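Local coordinates for protein sulfotransferase (Alicyclobacillus acidocaldarius subsp. acidocaldarius, PDB 3RNL) that probably transfers sulfuryl groups to an acceptor substrate, as members of the P-loop-related sulfotransferase family do, and binds magnesium ions, at residues S143-E147 against W159-A163; R117-D121 against R276-T280. All coordinates share one frame; numbering follows the deposited sequence. Where two conformers were deposited one is given.

Interaction 1 (S143-E147 against W159-A163); sequences SLAKE and WYYRA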
ATOM      1  N   SER A 143       3.631 -12.973 -18.192  1.00 15.15           N
ATOM      2  CA  SER A 143       2.868 -12.744 -16.957  1.00 14.35           C
ATOM      3  C   SER A 143       1.970 -11.506 -17.111  1.00 16.95           C
ATOM      4  O   SER A 143       0.811 -11.506 -16.689  1.00 17.70           O
ATOM      5  CB  SER A 143       3.824 -12.608 -15.759  1.00 15.18           C
ATOM      6  OG  SER A 143       3.159 -12.826 -14.509  1.00 18.46           O
ATOM      7  N   LEU A 144       2.500 -10.461 -17.741  1.00 15.78           N
ATOM      8  CA  LEU A 144       1.721  -9.255 -18.009  1.00 15.14           C
ATOM      9  C   LEU A 144       0.507  -9.576 -18.866  1.00 18.98           C
ATOM     10  O   LEU A 144      -0.589  -9.051 -18.643  1.00 18.17           O
ATOM     11  CB  LEU A 144       2.570  -8.222 -18.758  1.00 17.37           C
ATOM     12  CG  LEU A 144       3.481  -7.323 -17.931  1.00 22.83           C
ATOM     13  CD1 LEU A 144       4.460  -6.606 -18.863  1.00 21.21           C
ATOM     14  CD2 LEU A 144       2.654  -6.310 -17.118  1.00 17.96           C
ATOM     15  N   ALA A 145       0.716 -10.421 -19.870  1.00 16.66           N
ATOM     16  CA  ALA A 145      -0.326 -10.727 -20.838  1.00 15.89           C
ATOM     17  C   ALA A 145      -1.479 -11.513 -20.216  1.00 16.51           C
ATOM     18  O   ALA A 145      -2.591 -11.522 -20.754  1.00 21.83           O
ATOM     19  CB  ALA A 145       0.265 -11.480 -22.031  1.00 22.41           C
ATOM     20  N   LYS A 146      -1.217 -12.174 -19.091  1.00 17.27           N
ATOM     21  CA  LYS A 146      -2.252 -12.948 -18.410  1.00 18.21           C
ATOM     22  C   LYS A 146      -3.101 -12.148 -17.423  1.00 18.96           C
ATOM     23  O   LYS A 146      -4.015 -12.704 -16.809  1.00 18.77           O
ATOM     24  CB  LYS A 146      -1.635 -14.143 -17.668  1.00 20.42           C
ATOM     25  CG  LYS A 146      -1.163 -15.242 -18.605  1.00 30.38           C
ATOM     26  CD  LYS A 146      -0.931 -16.542 -17.867  1.00 43.79           C
ATOM     27  CE  LYS A 146      -0.704 -17.692 -18.838  1.00 51.42           C
ATOM     28  NZ  LYS A 146      -1.880 -17.916 -19.729  1.00 60.30           N
ATOM     29  N   GLU A 147      -2.812 -10.862 -17.248  1.00 17.34           N
ATOM     30  CA  GLU A 147      -3.477 -10.129 -16.166  1.00 17.91           C
ATOM     31  C   GLU A 147      -5.007 -10.126 -16.268  1.00 15.90           C
ATOM     32  O   GLU A 147      -5.698 -10.402 -15.283  1.00 18.41           O
ATOM     33  CB  GLU A 147      -2.964  -8.690 -16.055  1.00 17.24           C
ATOM     34  CG  GLU A 147      -3.675  -7.910 -14.954  1.00 20.55           C
ATOM     35  CD  GLU A 147      -3.093  -6.525 -14.747  1.00 23.15           C
ATOM     36  OE1 GLU A 147      -2.013  -6.251 -15.314  1.00 20.65           O
ATOM     37  OE2 GLU A 147      -3.722  -5.721 -14.019  1.00 16.51           O
ATOM     38  N   TRP A 159      -1.020 -10.154  -8.381  1.00 13.14           N
ATOM     39  CA  TRP A 159      -0.888 -10.485  -9.791  1.00 14.72           C
ATOM     40  C   TRP A 159      -1.354  -9.364 -10.723  1.00 14.14           C
ATOM     41  O   TRP A 159      -1.137  -9.461 -11.940  1.00 15.09           O
ATOM     42  CB  TRP A 159      -1.692 -11.743 -10.138  1.00 16.08           C
ATOM     43  CG  TRP A 159      -1.339 -12.991  -9.386  1.00 12.96           C
ATOM     44  CD1 TRP A 159      -1.876 -13.417  -8.194  1.00 14.78           C
ATOM     45  CD2 TRP A 159      -0.441 -14.025  -9.812  1.00 12.98           C
ATOM     46  NE1 TRP A 159      -1.343 -14.639  -7.843  1.00 15.63           N
ATOM     47  CE2 TRP A 159      -0.458 -15.032  -8.816  1.00 15.70           C
ATOM     48  CE3 TRP A 159       0.382 -14.193 -10.927  1.00 12.07           C
ATOM     49  CZ2 TRP A 159       0.317 -16.190  -8.908  1.00 15.61           C
ATOM     50  CZ3 TRP A 159       1.155 -15.357 -11.023  1.00 15.83           C
ATOM     51  CH2 TRP A 159       1.120 -16.332 -10.016  1.00 15.06           C
ATOM     52  N   TYR A 160      -1.984  -8.299 -10.215  1.00 11.37           N
ATOM     53  CA  TYR A 160      -2.565  -7.406 -11.207  1.00 13.05           C
ATOM     54  C   TYR A 160      -1.562  -6.281 -11.377  1.00 14.61           C
ATOM     55  O   TYR A 160      -1.672  -5.211 -10.763  1.00 13.79           O
ATOM     56  CB  TYR A 160      -3.844  -6.765 -10.631  1.00 12.12           C
ATOM     57  CG  TYR A 160      -4.962  -7.686 -10.149  1.00 13.35           C
ATOM     58  CD1 TYR A 160      -4.941  -9.058 -10.371  1.00 15.81           C
ATOM     59  CD2 TYR A 160      -6.050  -7.153  -9.465  1.00 14.79           C
ATOM     60  CE1 TYR A 160      -5.986  -9.876  -9.903  1.00 16.50           C
ATOM     61  CE2 TYR A 160      -7.081  -7.949  -9.003  1.00 18.37           C
ATOM     62  CZ  TYR A 160      -7.046  -9.302  -9.215  1.00 19.28           C
ATOM     63  OH  TYR A 160      -8.096 -10.066  -8.732  1.00 20.85           O
ATOM     64  N   TYR A 161      -0.738  -6.420 -12.400  1.00 15.07           N
ATOM     65  CA  TYR A 161       0.414  -5.551 -12.544  1.00 13.91           C
ATOM     66  C   TYR A 161      -0.054  -4.158 -12.878  1.00 12.96           C
ATOM     67  O   TYR A 161       0.413  -3.178 -12.297  1.00 15.87           O
ATOM     68  CB  TYR A 161       1.302  -6.067 -13.668  1.00 15.47           C
ATOM     69  CG  TYR A 161       1.900  -7.408 -13.350  1.00 14.00           C
ATOM     70  CD1 TYR A 161       2.715  -7.579 -12.242  1.00 21.35           C
ATOM     71  CD2 TYR A 161       1.661  -8.506 -14.171  1.00 16.60           C
ATOM     72  CE1 TYR A 161       3.264  -8.817 -11.942  1.00 20.30           C
ATOM     73  CE2 TYR A 161       2.202  -9.740 -13.880  1.00 15.62           C
ATOM     74  CZ  TYR A 161       3.008  -9.890 -12.775  1.00 15.53           C
ATOM     75  OH  TYR A 161       3.549 -11.127 -12.495  1.00 19.10           O
ATOM     76  N   ARG A 162      -0.961  -4.082 -13.840  1.00 12.08           N
ATOM     77  CA  ARG A 162      -1.496  -2.796 -14.284  1.00 15.44           C
ATOM     78  C   ARG A 162      -2.549  -2.233 -13.325  1.00 18.56           C
ATOM     79  O   ARG A 162      -2.484  -1.060 -12.953  1.00 15.54           O
ATOM     80  CB  ARG A 162      -2.093  -2.917 -15.701  1.00 14.92           C
ATOM     81  CG  ARG A 162      -1.059  -3.041 -16.826  1.00 14.35           C
ATOM     82  CD  ARG A 162      -1.757  -3.368 -18.171  1.00 18.37           C
ATOM     83  NE  ARG A 162      -0.992  -2.879 -19.327  1.00 30.86           N
ATOM     84  CZ  ARG A 162      -0.141  -3.618 -20.033  1.00 38.91           C
ATOM     85  NH1 ARG A 162       0.064  -4.886 -19.707  1.00 37.46           N
ATOM     86  NH2 ARG A 162       0.502  -3.092 -21.069  1.00 37.61           N
ATOM     87  N   ALA A 163      -3.514  -3.059 -12.916  1.00 12.27           N
ATOM     88  CA  ALA A 163      -4.662  -2.516 -12.190  1.00 14.25           C
ATOM     89  C   ALA A 163      -4.228  -1.857 -10.882  1.00 12.53           C
ATOM     90  O   ALA A 163      -4.734  -0.793 -10.497  1.00 13.72           O
ATOM     91  CB  ALA A 163      -5.703  -3.600 -11.920  1.00 16.63           C
TER
HETATM   92  O   HOH W   1      -0.908 -11.243 -14.161  1.00 16.30           O
HETATM   93  O   HOH W   2      -1.033  -6.584 -17.690  1.00 21.76           O
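The chain running from helix 140-145 into helix 147-152 meets the loop 159-163 at two points, Leu-144 opposite Tyr-161 and Glu-147 opposite Tyr-160, the latter CA atoms 5.7 Å apart. Glu-147 carries the contact. Its side chain is fully extended, with CG anti to the backbone N (chi1 179°), and this delivers the carboxylate end-on to the backbone of the loop. There OE1 accepts from Arg-162 N at 2.8 Å in a nearly straight bond, the donor on the syn side though somewhat out of the carboxylate plane, while OE2 uses its syn lone pair for Ala-163 N at 2.9 Å. The two oxygens thus take consecutive N-H groups where the chain has helical torsions ahead of helix 167-178. One water ties OE1 to Leu-144 O and to Arg-162 NH1; another bridges Ser-143 O and Trp-159 O. Tyr-161 reaches to Ser-143: its OH donates to Ser-143 OG at 2.7 Å, and Ser-143 OG, at the edge of the ring near its plane, also bonds Glu-136 and Arg-150. The CD2 branch of Leu-144 packs against Tyr-161 CB at 3.7 Å and also approaches the guanidinium of Arg-162, which also makes a cation-pi contact with Phe-282. Across the helix 119-132 side, Tyr-161 rests on Ala-123, Tyr-127 and Leu-130. Two backbone bonds and a water thus hold the buried carboxylate in one rotation, and these donors, with Arg-162 nearby, would be expected to favour its ionised form.

Interaction 2 (R117-D121 against R276-T280); sequences RNPVD and REELT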
ATOM      1  N   ARG A 117       5.041   4.337  -5.879  1.00 13.19           N
ATOM      2  CA  ARG A 117       6.275   4.145  -6.603  1.00 14.09           C
ATOM      3  C   ARG A 117       5.947   4.187  -8.090  1.00 11.50           C
ATOM      4  O   ARG A 117       4.831   3.857  -8.471  1.00 12.49           O
ATOM      5  CB  ARG A 117       6.788   2.763  -6.245  1.00 19.72           C
ATOM      6  CG  ARG A 117       8.029   2.374  -6.923  1.00 24.11           C
ATOM      7  CD  ARG A 117       8.400   1.021  -6.445  1.00 20.09           C
ATOM      8  NE  ARG A 117       9.727   0.656  -6.894  1.00 20.69           N
ATOM      9  CZ  ARG A 117      10.293  -0.499  -6.590  1.00 25.53           C
ATOM     10  NH1 ARG A 117       9.639  -1.382  -5.838  1.00 22.92           N
ATOM     11  NH2 ARG A 117      11.508  -0.756  -7.027  1.00 22.20           N
ATOM     12  N   ASN A 118       6.919   4.518  -8.938  1.00 12.46           N
ATOM     13  CA  ASN A 118       6.660   4.519 -10.380  1.00 13.43           C
ATOM     14  C   ASN A 118       5.982   3.182 -10.694  1.00 11.17           C
ATOM     15  O   ASN A 118       6.523   2.115 -10.391  1.00 11.01           O
ATOM     16  CB  ASN A 118       8.005   4.604 -11.107  1.00 16.52           C
ATOM     17  CG  ASN A 118       7.893   4.496 -12.623  1.00 17.19           C
ATOM     18  OD1 ASN A 118       6.878   4.066 -13.171  1.00 18.04           O
ATOM     19  ND2 ASN A 118       8.968   4.896 -13.312  1.00 15.59           N
ATOM     20  N   PRO A 119       4.777   3.229 -11.288  1.00 10.89           N
ATOM     21  CA  PRO A 119       3.999   1.986 -11.423  1.00  9.86           C
ATOM     22  C   PRO A 119       4.634   0.980 -12.384  1.00 12.86           C
ATOM     23  O   PRO A 119       4.284  -0.198 -12.338  1.00 12.47           O
ATOM     24  CB  PRO A 119       2.649   2.467 -11.983  1.00  9.52           C
ATOM     25  CG  PRO A 119       2.935   3.836 -12.579  1.00 15.64           C
ATOM     26  CD  PRO A 119       3.995   4.418 -11.666  1.00 12.58           C
ATOM     27  N   VAL A 120       5.536   1.436 -13.243  1.00 11.66           N
ATOM     28  CA  VAL A 120       6.280   0.507 -14.091  1.00 11.53           C
ATOM     29  C   VAL A 120       7.204  -0.364 -13.216  1.00 13.04           C
ATOM     30  O   VAL A 120       7.239  -1.592 -13.346  1.00 13.41           O
ATOM     31  CB  VAL A 120       7.112   1.251 -15.140  1.00 13.73           C
ATOM     32  CG1 VAL A 120       7.898   0.246 -15.995  1.00 14.50           C
ATOM     33  CG2 VAL A 120       6.204   2.101 -16.025  1.00 12.30           C
ATOM     34  N   ASP A 121       7.951   0.289 -12.323  1.00 13.09           N
ATOM     35  CA  ASP A 121       8.847  -0.420 -11.402  1.00 15.38           C
ATOM     36  C   ASP A 121       8.067  -1.260 -10.408  1.00 15.22           C
ATOM     37  O   ASP A 121       8.508  -2.340 -10.014  1.00 13.37           O
ATOM     38  CB  ASP A 121       9.745   0.570 -10.657  1.00 15.99           C
ATOM     39  CG  ASP A 121      10.723   1.265 -11.594  1.00 29.53           C
ATOM     40  OD1 ASP A 121      11.473   0.559 -12.293  1.00 30.37           O
ATOM     41  OD2 ASP A 121      10.735   2.505 -11.647  1.00 39.05           O
ATOM     42  N   ARG A 276       9.412  -1.493 -20.803  0.66 13.53           N
ATOM     43  CA  ARG A 276       9.500  -0.276 -20.002  0.66 15.19           C
ATOM     44  C   ARG A 276       8.880   0.900 -20.760  0.66 16.18           C
ATOM     45  O   ARG A 276       8.140   1.693 -20.187  0.66 17.06           O
ATOM     46  CB  ARG A 276      10.932   0.055 -19.583  0.66 18.64           C
ATOM     47  CG  ARG A 276      10.998   1.385 -18.792  0.66 26.35           C
ATOM     48  CD  ARG A 276      12.280   1.568 -17.995  0.66 31.52           C
ATOM     49  NE  ARG A 276      12.351   0.666 -16.846  0.66 33.46           N
ATOM     50  CZ  ARG A 276      11.843   0.931 -15.643  0.66 19.70           C
ATOM     51  NH1 ARG A 276      11.204   2.068 -15.414  0.66 19.14           N
ATOM     52  NH2 ARG A 276      11.961   0.041 -14.675  0.66 25.67           N
ATOM     53  N   GLU A 277       9.164   1.002 -22.054  1.00 14.48           N
ATOM     54  CA  GLU A 277       8.604   2.106 -22.832  1.00 15.25           C
ATOM     55  C   GLU A 277       7.083   1.981 -22.910  1.00 15.97           C
ATOM     56  O   GLU A 277       6.359   2.952 -22.677  1.00 15.98           O
ATOM     57  CB  GLU A 277       9.188   2.142 -24.247  1.00 16.55           C
ATOM     58  CG  GLU A 277      10.688   2.355 -24.291  1.00 20.47           C
ATOM     59  CD  GLU A 277      11.093   3.777 -23.944  1.00 32.59           C
ATOM     60  OE1 GLU A 277      10.202   4.629 -23.735  1.00 29.49           O
ATOM     61  OE2 GLU A 277      12.311   4.044 -23.889  1.00 40.23           O
ATOM     62  N   GLU A 278       6.599   0.784 -23.231  0.51 15.88           N
ATOM     63  CA  GLU A 278       5.161   0.583 -23.403  0.51 16.57           C
ATOM     64  C   GLU A 278       4.382   0.768 -22.103  0.51 16.36           C
ATOM     65  O   GLU A 278       3.296   1.341 -22.110  0.51 16.36           O
ATOM     66  CB  GLU A 278       4.868  -0.798 -23.988  0.51 16.84           C
ATOM     67  CG  GLU A 278       3.524  -0.896 -24.687  0.51 17.99           C
ATOM     68  CD  GLU A 278       3.417  -2.156 -25.531  0.51 30.02           C
ATOM     69  OE1 GLU A 278       4.036  -3.174 -25.150  0.51 34.96           O
ATOM     70  OE2 GLU A 278       2.726  -2.127 -26.573  0.51 23.34           O
ATOM     71  N   LEU A 279       4.924   0.268 -20.993  1.00 12.95           N
ATOM     72  CA  LEU A 279       4.246   0.417 -19.707  1.00 13.79           C
ATOM     73  C   LEU A 279       4.262   1.866 -19.249  1.00 13.31           C
ATOM     74  O   LEU A 279       3.271   2.355 -18.698  1.00 14.04           O
ATOM     75  CB  LEU A 279       4.855  -0.484 -18.632  1.00 12.76           C
ATOM     76  CG  LEU A 279       4.512  -1.975 -18.758  1.00 19.58           C
ATOM     77  CD1 LEU A 279       5.267  -2.786 -17.704  1.00 17.93           C
ATOM     78  CD2 LEU A 279       3.007  -2.205 -18.651  1.00 22.16           C
ATOM     79  N   THR A 280       5.363   2.569 -19.500  1.00 13.05           N
ATOM     80  CA  THR A 280       5.403   3.996 -19.153  1.00 12.53           C
ATOM     81  C   THR A 280       4.268   4.742 -19.871  1.00 17.21           C
ATOM     82  O   THR A 280       3.547   5.544 -19.274  1.00 14.71           O
ATOM     83  CB  THR A 280       6.778   4.627 -19.445  1.00 13.88           C
ATOM     84  OG1 THR A 280       7.783   3.934 -18.690  1.00 13.57           O
ATOM     85  CG2 THR A 280       6.796   6.099 -19.055  1.00 17.81           C
TER
HETATM   86  O   HOH W   3       9.195   4.850 -16.354  1.00 22.20           O
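Val-120 lays its CG1 methyl over one face of the Arg-276 guanidinium, toward the rim, with NH1 the nearest atom at 3.8 Å. Its other methyl, CG2, rests against Leu-279 and Thr-280, 3.9 Å from Leu-279 CB and 3.6 Å from Thr-280 OG1. Both branches are therefore used: chi1 of 179° sets CG1 anti to the backbone N, toward the arginine, and leaves CG2 for the backbone of the second helix. Beside the valine, in the conformer given, Arg-276, bent at chi3, brings NH2 to Asp-121 OD1 in a salt bridge; its 2.5 Å is shorter than expected and, with a second conformer deposited, the exact length is doubtful. The contact joins the start of helix 119-132, which follows strand 111-116, between 11-13 and the edge strand 183-187 of the parallel sheet in this alpha/beta sulfotransferase fold, to the C-terminal helix 273-294. Asn-118 is the N-cap of the first helix, its OD1 accepting from Val-120 N with the donor above the carbonyl plane. Its ND2 gives a hydrogen bond to a water that in turn donates to Thr-280 OG1. That hydroxyl donates to Arg-276 O, which Thr-280 N also reaches, from the opposite face of the carbonyl plane.

Leu-279 joins the two contacts, whose centres lie 13 Å apart. While its CB faces Val-120 in interaction 2, its CD2 lies 3.6 Å from Arg-162 NH2 and its CD1 4.1 Å from Leu-144 CD1, both of interaction 1. Helix 273-294 thus packs on helix 140-145 and the 159-163 loop as well as on the start of helix 119-132. Helix 119-132 also reaches interaction 1, since Arg-122, just beyond segment 117-121, bonds Tyr-161 O. The principle is that one apolar residue of a contact can also pack on its neighbour, joining parts of the chain that are far apart in sequence. Each centre is about 17 Å from the centre of the chain, and both lie away from the magnesium sites.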